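Local coordinates for protein putative thiol-disulfide isomerase or thioredoxin (Salmonella enterica subsp. enterica serovar Typhimurium, PDB 3L9V) that probably catalyses thiol-disulfide exchange as a DsbA-like oxidoreductase of the thioredoxin fold, introducing or rearranging disulfide bonds in other proteins, at residues Gly61-Gly64 and His65-Thr68; Arg96-Ser99 and Pro100-Arg104; Arg115-Tyr118 and Asp119-Ile122. All blocks are in the same frame, centred on the assembly; numbering follows the deposited sequence.

Contact 1 (Gly61-Gly64 and His65-Thr68); sequences GPLG and HELT
Leu-63 and Leu-67 have similar first torsions (chi1 -64° and -70°), which turn each CG to the side of its own backbone N; their spacing of four residues makes them neighbours, with Leu-63 CB 4.1 Å from Leu-67 CD1. An i to i+4 backbone bond joins the same pair: Leu-67 N donates to Leu-63 O at 2.9 Å. Glu-66 is bent at its second torsion (chi2 91°), which folds the carboxylate back toward Leu-63. The two side chains cross at about a right angle, and Glu-66 OE1 comes within 3.3 Å of Leu-63 CA and 4.1 Å of Leu-63 CD2. This oxygen also lies close to Leu-63 O without bonding to it, both being acceptors. One residue on, Thr-68 N donates to Gly-64 O at 3.2 Å. The Thr-68 hydroxyl sits near the same oxygen but is also hydrogen-bonded to Ser-58 and His-56, tying the helix to the end of strand 52-56 and the residues just after it. Pro-100 and Val-103 of helix 100-111 pack on Leu-63. A type I turn over Gly-61 to Gly-64 leads in, closed by Gly-64 N to Gly-61 O at 3.3 Å. Leu-63 then takes the N-cap position, making this a turn-to-helix junction where the thioredoxin-fold strand 52-56 hands over to the helical part of a DsbA-like protein.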
# COMPACT_ATOMS: atom_id res chain seq x y z
N GLY A 61 -3.86 10.20 -9.98
CA GLY A 61 -4.52 11.33 -9.34
C GLY A 61 -3.70 12.60 -9.19
O GLY A 61 -2.48 12.60 -9.32
N PRO A 62 -4.39 13.72 -8.93
CA PRO A 62 -3.77 15.05 -8.77
C PRO A 62 -2.73 15.08 -7.65
O PRO A 62 -1.69 15.69 -7.84
CB PRO A 62 -4.95 15.95 -8.37
CG PRO A 62 -6.17 15.23 -8.81
CD PRO A 62 -5.85 13.75 -8.77
N LEU A 63 -3.01 14.46 -6.51
CA LEU A 63 -2.11 14.54 -5.36
C LEU A 63 -1.14 13.36 -5.29
O LEU A 63 -0.51 13.12 -4.26
CB LEU A 63 -2.91 14.68 -4.05
CG LEU A 63 -3.74 15.98 -3.91
CD1 LEU A 63 -4.73 15.93 -2.75
CD2 LEU A 63 -2.86 17.21 -3.78
N GLY A 64 -1.02 12.63 -6.40
CA GLY A 64 -0.24 11.40 -6.42
C GLY A 64 1.09 11.50 -5.67
O GLY A 64 1.42 10.67 -4.83
N HIS A 65 1.85 12.53 -5.97
CA HIS A 65 3.20 12.61 -5.44
C HIS A 65 3.20 13.06 -4.01
O HIS A 65 4.08 12.67 -3.24
CB HIS A 65 4.06 13.55 -6.29
CG HIS A 65 4.44 12.98 -7.62
ND1 HIS A 65 5.58 12.22 -7.81
CD2 HIS A 65 3.82 13.06 -8.83
CE1 HIS A 65 5.65 11.87 -9.08
NE2 HIS A 65 4.60 12.37 -9.72
N GLU A 66 2.22 13.89 -3.65
CA GLU A 66 2.11 14.40 -2.28
C GLU A 66 1.71 13.28 -1.31
O GLU A 66 2.22 13.20 -0.19
CB GLU A 66 1.07 15.53 -2.22
CG GLU A 66 1.53 16.85 -2.81
CD GLU A 66 1.21 17.00 -4.30
OE1 GLU A 66 0.84 16.00 -4.97
OE2 GLU A 66 1.33 18.13 -4.80
N LEU A 67 0.78 12.43 -1.74
CA LEU A 67 0.41 11.27 -0.95
C LEU A 67 1.61 10.31 -0.77
O LEU A 67 1.87 9.86 0.32
CB LEU A 67 -0.80 10.57 -1.59
CG LEU A 67 -2.07 11.47 -1.44
CD1 LEU A 67 -3.17 10.97 -2.32
CD2 LEU A 67 -2.53 11.48 0.02
N THR A 68 2.33 10.01 -1.85
CA THR A 68 3.51 9.15 -1.75
C THR A 68 4.52 9.67 -0.71
O THR A 68 5.08 8.90 0.05
CB THR A 68 4.21 8.97 -3.13
OG1 THR A 68 3.35 8.25 -4.02
CG2 THR A 68 5.60 8.20 -3.01

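Contact 2 (Arg96-Ser99 and Pro100-Arg104)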
# COMPACT_ATOMS: atom_id res chain seq x y z
N ARG A 96 -12.77 14.75 0.74
CA ARG A 96 -12.10 16.01 1.05
C ARG A 96 -10.59 15.81 1.05
O ARG A 96 -9.93 16.00 2.06
CB ARG A 96 -12.61 16.62 2.36
CG ARG A 96 -12.31 15.81 3.62
CD ARG A 96 -13.40 16.01 4.68
NE ARG A 96 -13.76 17.41 4.86
CZ ARG A 96 -15.00 17.84 5.10
NH1 ARG A 96 -16.00 16.97 5.18
NH2 ARG A 96 -15.24 19.13 5.25
N LEU A 97 -10.07 15.40 -0.09
CA LEU A 97 -8.64 15.38 -0.36
C LEU A 97 -8.40 16.01 -1.71
O LEU A 97 -8.24 15.30 -2.70
CB LEU A 97 -8.12 13.95 -0.45
CG LEU A 97 -7.49 13.23 0.72
CD1 LEU A 97 -6.94 11.92 0.18
CD2 LEU A 97 -6.38 14.04 1.40
N HIS A 98 -8.34 17.34 -1.75
CA HIS A 98 -8.20 18.04 -3.03
C HIS A 98 -6.86 18.75 -3.19
O HIS A 98 -6.39 18.91 -4.31
CB HIS A 98 -9.29 19.10 -3.20
CG HIS A 98 -10.64 18.67 -2.73
ND1 HIS A 98 -11.34 17.62 -3.30
CD2 HIS A 98 -11.44 19.16 -1.75
CE1 HIS A 98 -12.50 17.48 -2.69
NE2 HIS A 98 -12.59 18.41 -1.75
N SER A 99 -6.28 19.20 -2.09
CA SER A 99 -5.09 20.05 -2.16
C SER A 99 -3.97 19.56 -1.25
O SER A 99 -4.19 18.74 -0.38
CB SER A 99 -5.45 21.47 -1.76
OG SER A 99 -5.47 21.55 -0.35
N PRO A 100 -2.75 20.05 -1.48
CA PRO A 100 -1.64 19.66 -0.62
C PRO A 100 -1.91 19.99 0.83
O PRO A 100 -1.52 19.20 1.67
CB PRO A 100 -0.48 20.47 -1.17
CG PRO A 100 -0.81 20.64 -2.61
CD PRO A 100 -2.31 20.73 -2.70
N ASP A 101 -2.59 21.11 1.13
CA ASP A 101 -2.94 21.42 2.52
C ASP A 101 -3.86 20.36 3.13
O ASP A 101 -3.79 20.07 4.32
CB ASP A 101 -3.62 22.80 2.64
CG ASP A 101 -2.69 23.97 2.30
OD1 ASP A 101 -3.16 25.13 2.33
OD2 ASP A 101 -1.50 23.75 2.01
N ASP A 102 -4.76 19.81 2.33
CA ASP A 102 -5.61 18.74 2.82
C ASP A 102 -4.74 17.58 3.31
O ASP A 102 -4.99 17.01 4.37
CB ASP A 102 -6.54 18.25 1.71
CG ASP A 102 -7.72 19.18 1.46
OD1 ASP A 102 -8.23 19.77 2.42
OD2 ASP A 102 -8.15 19.28 0.29
N VAL A 103 -3.75 17.20 2.50
CA VAL A 103 -2.88 16.05 2.82
C VAL A 103 -2.25 16.23 4.20
O VAL A 103 -2.34 15.35 5.05
CB VAL A 103 -1.77 15.87 1.77
CG1 VAL A 103 -0.76 14.80 2.21
CG2 VAL A 103 -2.40 15.50 0.44
N ARG A 104 -1.63 17.39 4.42
CA ARG A 104 -0.99 17.69 5.70
C ARG A 104 -2.00 17.73 6.85
O ARG A 104 -1.73 17.26 7.96
CB ARG A 104 -0.23 19.03 5.62
CG ARG A 104 0.10 19.64 7.00
CD ARG A 104 0.96 20.87 6.86
NE ARG A 104 0.21 21.93 6.20
CZ ARG A 104 0.75 22.94 5.55
NH1 ARG A 104 2.08 23.06 5.49
NH2 ARG A 104 -0.03 23.83 4.96
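Asp-102, in the first turn of helix 100-111, reaches back to His-98 and Ser-99 of the preceding loop, and its side chain can be followed atom by atom. CB lies 3.2 Å from Ser-99 O, at the point where the chain enters the helix, and also borders Leu-97 CD2. With chi1 at -78° CG stands beside the residue's own backbone N, which turns the carboxylate toward the loop; there CG is 3.7 Å from Ser-99 OG. At the tip the two oxygens part company. OD2 accepts two backbone N-H groups. The shorter bond, from His-98 N, measures 2.8 Å; that from Ser-99 N measures 3.0 Å. Both arrive on the anti side of OD2 but from opposite faces, so that the two donors straddle the carboxylate plane, each tilted under 30° from it. OD1 turns to Arg-105, its salt-bridge partner three residues further on.

The reciprocal bond runs from Asp-102 N to Ser-99 OG and is 3.3 Å long. Ser-99 OG is placed for it by a first torsion of 81°, between its backbone N and carbonyl carbon. With the Ser-99 N bond this completes a capping box, Ser-99 being the N-cap. Val-103 N bonds to Ser-99 O. On the inner flank Leu-97 CD2 touches Val-103 CG2 at 4.3 Å, and both side chains also pack on Phe-87 of helix 80-93.

The chemistry is that of a negative side chain at a helix N-terminus: the carboxylate meets two amides and an arginine, an environment that would be expected to favour its ionised form and to suit the positive end of the helix dipole.

Contact 3 (Arg115-Tyr118 and Asp119-Ile122)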
# COMPACT_ATOMS: atom_id res chain seq x y z
N ARG A 115 2.07 21.12 13.26
CA ARG A 115 2.32 21.81 12.01
C ARG A 115 3.81 21.99 11.71
O ARG A 115 4.27 21.67 10.62
CB ARG A 115 1.62 23.17 12.02
CG ARG A 115 1.97 24.05 10.85
CD ARG A 115 1.63 23.40 9.50
NE ARG A 115 1.93 24.32 8.39
CZ ARG A 115 1.06 25.21 7.90
NH1 ARG A 115 -0.16 25.31 8.41
NH2 ARG A 115 1.40 26.00 6.90
N GLY A 116 4.55 22.52 12.69
CA GLY A 116 5.97 22.77 12.52
C GLY A 116 6.80 21.50 12.33
O GLY A 116 7.77 21.50 11.59
N GLU A 117 6.44 20.42 13.01
CA GLU A 117 7.15 19.16 12.85
C GLU A 117 6.82 18.53 11.50
O GLU A 117 7.70 18.00 10.82
CB GLU A 117 6.82 18.20 13.99
CG GLU A 117 7.72 16.97 14.01
CD GLU A 117 9.19 17.34 14.20
OE1 GLU A 117 9.50 18.09 15.15
OE2 GLU A 117 10.03 16.88 13.39
N TYR A 118 5.56 18.61 11.08
CA TYR A 118 5.20 18.09 9.75
C TYR A 118 6.03 18.78 8.68
O TYR A 118 6.70 18.12 7.88
CB TYR A 118 3.71 18.24 9.47
CG TYR A 118 3.29 17.68 8.15
CD1 TYR A 118 3.35 18.45 7.00
CD2 TYR A 118 2.83 16.36 8.03
CE1 TYR A 118 2.96 17.94 5.76
CE2 TYR A 118 2.43 15.85 6.80
CZ TYR A 118 2.51 16.64 5.67
OH TYR A 118 2.12 16.15 4.45
N ASP A 119 6.04 20.11 8.71
CA ASP A 119 6.72 20.90 7.68
C ASP A 119 8.21 20.60 7.63
O ASP A 119 8.80 20.60 6.56
CB ASP A 119 6.46 22.41 7.85
CG ASP A 119 5.03 22.80 7.46
OD1 ASP A 119 4.33 21.99 6.80
OD2 ASP A 119 4.61 23.93 7.82
N ARG A 120 8.83 20.37 8.78
CA ARG A 120 10.26 20.05 8.80
C ARG A 120 10.48 18.60 8.39
O ARG A 120 11.46 18.27 7.73
CB ARG A 120 10.85 20.30 10.19
CG ARG A 120 10.99 21.78 10.54
CD ARG A 120 11.67 22.00 11.91
NE ARG A 120 11.02 21.28 13.01
CZ ARG A 120 10.08 21.78 13.82
NH1 ARG A 120 9.63 23.01 13.65
NH2 ARG A 120 9.58 21.04 14.78
N SER A 121 9.56 17.74 8.78
CA SER A 121 9.77 16.32 8.60
C SER A 121 9.46 15.88 7.19
O SER A 121 10.16 15.03 6.65
CB SER A 121 8.91 15.54 9.59
OG SER A 121 9.44 15.63 10.88
N ILE A 122 8.41 16.44 6.60
CA ILE A 122 7.91 16.00 5.29
C ILE A 122 9.02 16.07 4.24
O ILE A 122 8.99 15.37 3.22
CB ILE A 122 6.69 16.84 4.83
CG1 ILE A 122 5.88 16.12 3.74
CG2 ILE A 122 7.12 18.25 4.42
CD1 ILE A 122 5.16 14.84 4.26
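Tyr-118 and Ile-122 form the tightly packed side of the contact. Ile-122 CB sits 4.0 Å above one face of the Tyr-118 ring, offset toward its rim, while CD1 stays over the same face, at the hydroxyl end of the ring, 3.5 Å from Tyr-118 CZ. Tyr-118 CG is anti to the backbone N (chi1 -178°), which swings the ring along the helix toward Ile-122; Phe-107 meets it edge-to-face and Leu-73 packs against both residues. Ile-122 N donates to Tyr-118 O at 2.7 Å, fixing the spacing of the pair.

The polar side is looser and more open to solvent. There the exposed Arg-120 lays its guanidinium over Gly-116 O, which lies 3.1 Å above the centre of the group, and NH2 bonds Glu-117 OE1 at 3.0 Å from above the carboxylate plane. On the flank facing helix 100-111, Arg-115 NE meets the syn side of Asp-119 OD2 at 2.8 Å and 158°, the oxygen lying close to the guanidinium plane although the two flat groups stand 80° apart. Asp-119 OD1 is taken by Arg-104.

Two arginines thus share one carboxylate, one to each oxygen, and Asp-119 would be expected to stay ionised and offset the closeness of their positive charges.

In the fold
The three contacts follow one another along the chain, at the entry to and within the helical part of the DsbA-like domain. Contacts 1 and 2, centres about 10 Å apart, meet through Leu-63: its CD1 lies 3.6 Å from Leu-97 O and its CD2 3.6 Å from Ser-99 C. Contacts 2 and 3, about 15 Å apart between centres, are joined by Arg-104 NH1 to Asp-119 OD1 at 2.8 Å and by Arg-104 CB against Tyr-118 CE1 at 3.4 Å. The centres of contacts 1 and 3 are about 18 Å apart, their nearest atoms about 5 Å. Contact 1 also meets Tyr-25, the neighbour in sequence of Cys-26 in a CxxC pattern consistent with a thioredoxin-type redox site.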